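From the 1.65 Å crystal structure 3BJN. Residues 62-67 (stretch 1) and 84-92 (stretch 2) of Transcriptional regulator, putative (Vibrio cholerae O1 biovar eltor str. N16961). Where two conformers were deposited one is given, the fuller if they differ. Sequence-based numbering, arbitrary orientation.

Stretch 1 (62-67) QPLLRG
Stretch 2, residues 84-92: KILRYFGED

This is a small, mainly apolar contact, burying 341 Å² over both sides, in which the end of a strand and the loop after it pack against the last turn of a helix and its exit, with one long salt bridge and no hydrogen bond between the stretches.

Gln-62 and Pro-63 are extended (Pro-63 phi/psi -58/142); Leu-64 (-83/84), Leu-65 (-159/-55) and Arg-66 (-104/152) form the loop. The helix, with angles near -64/-41, runs through Tyr-88, with Tyr-88 N hydrogen-bonded to Lys-84 O (3.1 Å) and Phe-89 N to Ile-85 O (3.2 Å). Phe-89 (-85/8) is the first residue to leave helical angles; Gly-90 follows at 81/18, a positive phi that favours glycine, and Glu-91 N (Glu-91 -97/150) donates a hydrogen bond to Leu-86 O at 2.9 Å. The CA atoms of Leu-64 and Ile-85 lie 7.4 Å apart, those of Leu-65 and Leu-86 7.1 Å, so the register advances one residue on each side.

Phe-89 (chi1 m, chi2 -59°) points toward the loop and meets three consecutive residues: its ring atoms CZ and CE2 lie 3.5 Å from Pro-63 CB and 3.6 Å from Leu-64 O, and Phe-89 CB lies 4.1 Å from Leu-65 CD2. Leu-65 (t, p) also points across, bringing CD1 within 4.1 Å of Leu-86 CD2 (Leu-86 m, t) and 3.8 Å of Glu-91 CG. Leu-64 (chi1 off-well at -146°, chi2 p) places CD2 3.9 Å from Ile-85 CD1 (Ile-85 m, t). Apolar Ile-85 and Leu-86 suit these buried sites, each facing a leucine. Leu-64 O is buried without a polar partner, 3.5 Å from Ile-85 CG2.

Arg-66 (m, m, t) starts sideways, but its long chain brings NH2 to 3.7 Å from Glu-91 OE2, the long salt bridge. Glu-91 (m, m) thus offers methylene carbon to Leu-65 and charge to Arg-66.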

# COMPACT_ATOMS: atom_id res chain seq x y z
N GLN A 62 9.65 5.28 1.46
CA GLN A 62 10.14 4.85 0.15
C GLN A 62 9.60 5.82 -0.90
O GLN A 62 8.52 6.35 -0.71
CB GLN A 62 9.58 3.45 -0.17
CG GLN A 62 10.23 2.30 0.62
CD GLN A 62 11.63 1.95 0.12
OE1 GLN A 62 11.84 1.74 -1.08
NE2 GLN A 62 12.58 1.90 1.04
N PRO A 63 10.29 5.96 -2.04
CA PRO A 63 9.68 6.81 -3.07
C PRO A 63 8.29 6.33 -3.48
O PRO A 63 8.03 5.12 -3.58
CB PRO A 63 10.67 6.69 -4.25
CG PRO A 63 11.96 6.28 -3.62
CD PRO A 63 11.58 5.40 -2.47
N LEU A 64 7.40 7.28 -3.73
CA LEU A 64 6.03 7.02 -4.15
C LEU A 64 6.05 6.81 -5.66
O LEU A 64 5.82 7.74 -6.46
CB LEU A 64 5.16 8.22 -3.73
CG LEU A 64 3.71 8.10 -3.30
CD1 LEU A 64 3.40 6.91 -2.52
CD2 LEU A 64 3.27 9.42 -2.59
N LEU A 65 6.35 5.56 -6.05
CA LEU A 65 6.62 5.27 -7.46
C LEU A 65 6.43 3.80 -7.78
O LEU A 65 5.67 3.47 -8.69
CB LEU A 65 8.04 5.71 -7.85
CG LEU A 65 8.59 5.37 -9.25
CD1 LEU A 65 7.80 6.18 -10.27
CD2 LEU A 65 10.07 5.70 -9.35
N ARG A 66 7.12 2.93 -7.04
CA ARG A 66 7.06 1.49 -7.26
C ARG A 66 6.21 0.79 -6.20
O ARG A 66 6.10 1.27 -5.07
CB ARG A 66 8.46 0.88 -7.26
CG ARG A 66 9.44 1.48 -8.29
CD ARG A 66 8.89 1.43 -9.70
NE ARG A 66 9.83 2.04 -10.65
CZ ARG A 66 9.50 2.46 -11.88
NH1 ARG A 66 8.25 2.35 -12.33
NH2 ARG A 66 10.43 3.00 -12.65
N GLY A 67 5.63 -0.34 -6.59
CA GLY A 67 4.93 -1.20 -5.63
C GLY A 67 3.45 -0.89 -5.52
O GLY A 67 3.01 0.23 -5.79
N LYS A 84 2.51 15.68 -10.37
CA LYS A 84 3.70 16.33 -9.80
C LYS A 84 4.70 15.29 -9.30
O LYS A 84 5.93 15.44 -9.47
CB LYS A 84 3.32 17.24 -8.62
CG LYS A 84 2.67 18.55 -9.00
CD LYS A 84 2.40 19.35 -7.74
CE LYS A 84 1.78 20.68 -8.08
NZ LYS A 84 1.28 21.32 -6.84
N ILE A 85 4.17 14.25 -8.67
CA ILE A 85 5.02 13.23 -8.10
C ILE A 85 5.69 12.43 -9.23
O ILE A 85 6.89 12.25 -9.23
CB ILE A 85 4.22 12.29 -7.15
CG1 ILE A 85 3.80 13.09 -5.92
CG2 ILE A 85 5.06 11.11 -6.74
CD1 ILE A 85 2.73 12.39 -5.06
N LEU A 86 4.91 11.98 -10.20
CA LEU A 86 5.47 11.15 -11.27
C LEU A 86 6.50 11.97 -12.06
O LEU A 86 7.55 11.44 -12.45
CB LEU A 86 4.36 10.63 -12.19
CG LEU A 86 3.55 9.46 -11.60
CD1 LEU A 86 2.60 8.95 -12.65
CD2 LEU A 86 4.44 8.35 -11.12
N ARG A 87 6.20 13.25 -12.31
CA ARG A 87 7.15 14.11 -13.06
C ARG A 87 8.48 14.29 -12.29
O ARG A 87 9.58 14.36 -12.88
CB ARG A 87 6.54 15.45 -13.46
CG ARG A 87 5.41 15.28 -14.50
CD ARG A 87 5.12 16.51 -15.32
NE ARG A 87 4.28 16.12 -16.47
CZ ARG A 87 2.96 16.27 -16.54
NH1 ARG A 87 2.29 16.83 -15.53
NH2 ARG A 87 2.31 15.87 -17.63
N TYR A 88 8.39 14.42 -10.98
CA TYR A 88 9.61 14.49 -10.19
C TYR A 88 10.49 13.26 -10.41
O TYR A 88 11.69 13.37 -10.54
CB TYR A 88 9.26 14.60 -8.72
CG TYR A 88 10.46 14.49 -7.81
CD1 TYR A 88 11.45 15.47 -7.83
CD2 TYR A 88 10.60 13.41 -6.94
CE1 TYR A 88 12.56 15.40 -6.95
CE2 TYR A 88 11.70 13.32 -6.07
CZ TYR A 88 12.68 14.33 -6.09
OH TYR A 88 13.76 14.22 -5.22
N PHE A 89 9.87 12.08 -10.47
CA PHE A 89 10.63 10.86 -10.65
C PHE A 89 10.93 10.55 -12.12
O PHE A 89 11.40 9.46 -12.45
CB PHE A 89 9.88 9.70 -10.01
CG PHE A 89 9.91 9.74 -8.51
CD1 PHE A 89 11.14 9.73 -7.81
CD2 PHE A 89 8.72 9.82 -7.77
CE1 PHE A 89 11.18 9.79 -6.41
CE2 PHE A 89 8.76 9.85 -6.35
CZ PHE A 89 9.98 9.85 -5.68
N GLY A 90 10.62 11.49 -13.02
CA GLY A 90 11.00 11.36 -14.43
C GLY A 90 10.06 10.48 -15.26
O GLY A 90 10.40 10.05 -16.36
N GLU A 91 8.87 10.26 -14.74
CA GLU A 91 7.83 9.52 -15.44
C GLU A 91 6.90 10.49 -16.13
O GLU A 91 6.73 11.63 -15.67
CB GLU A 91 7.03 8.65 -14.46
CG GLU A 91 7.85 7.56 -13.77
CD GLU A 91 8.33 6.45 -14.73
OE1 GLU A 91 7.57 6.03 -15.64
OE2 GLU A 91 9.47 5.98 -14.55
N ASP A 92 6.33 10.04 -17.24
CA ASP A 92 5.36 10.82 -18.00
C ASP A 92 3.98 10.27 -17.64
O ASP A 92 3.61 9.19 -18.10
CB ASP A 92 5.63 10.71 -19.51
CG ASP A 92 4.59 11.44 -20.37
OD1 ASP A 92 3.61 11.99 -19.82
OD2 ASP A 92 4.77 11.47 -21.61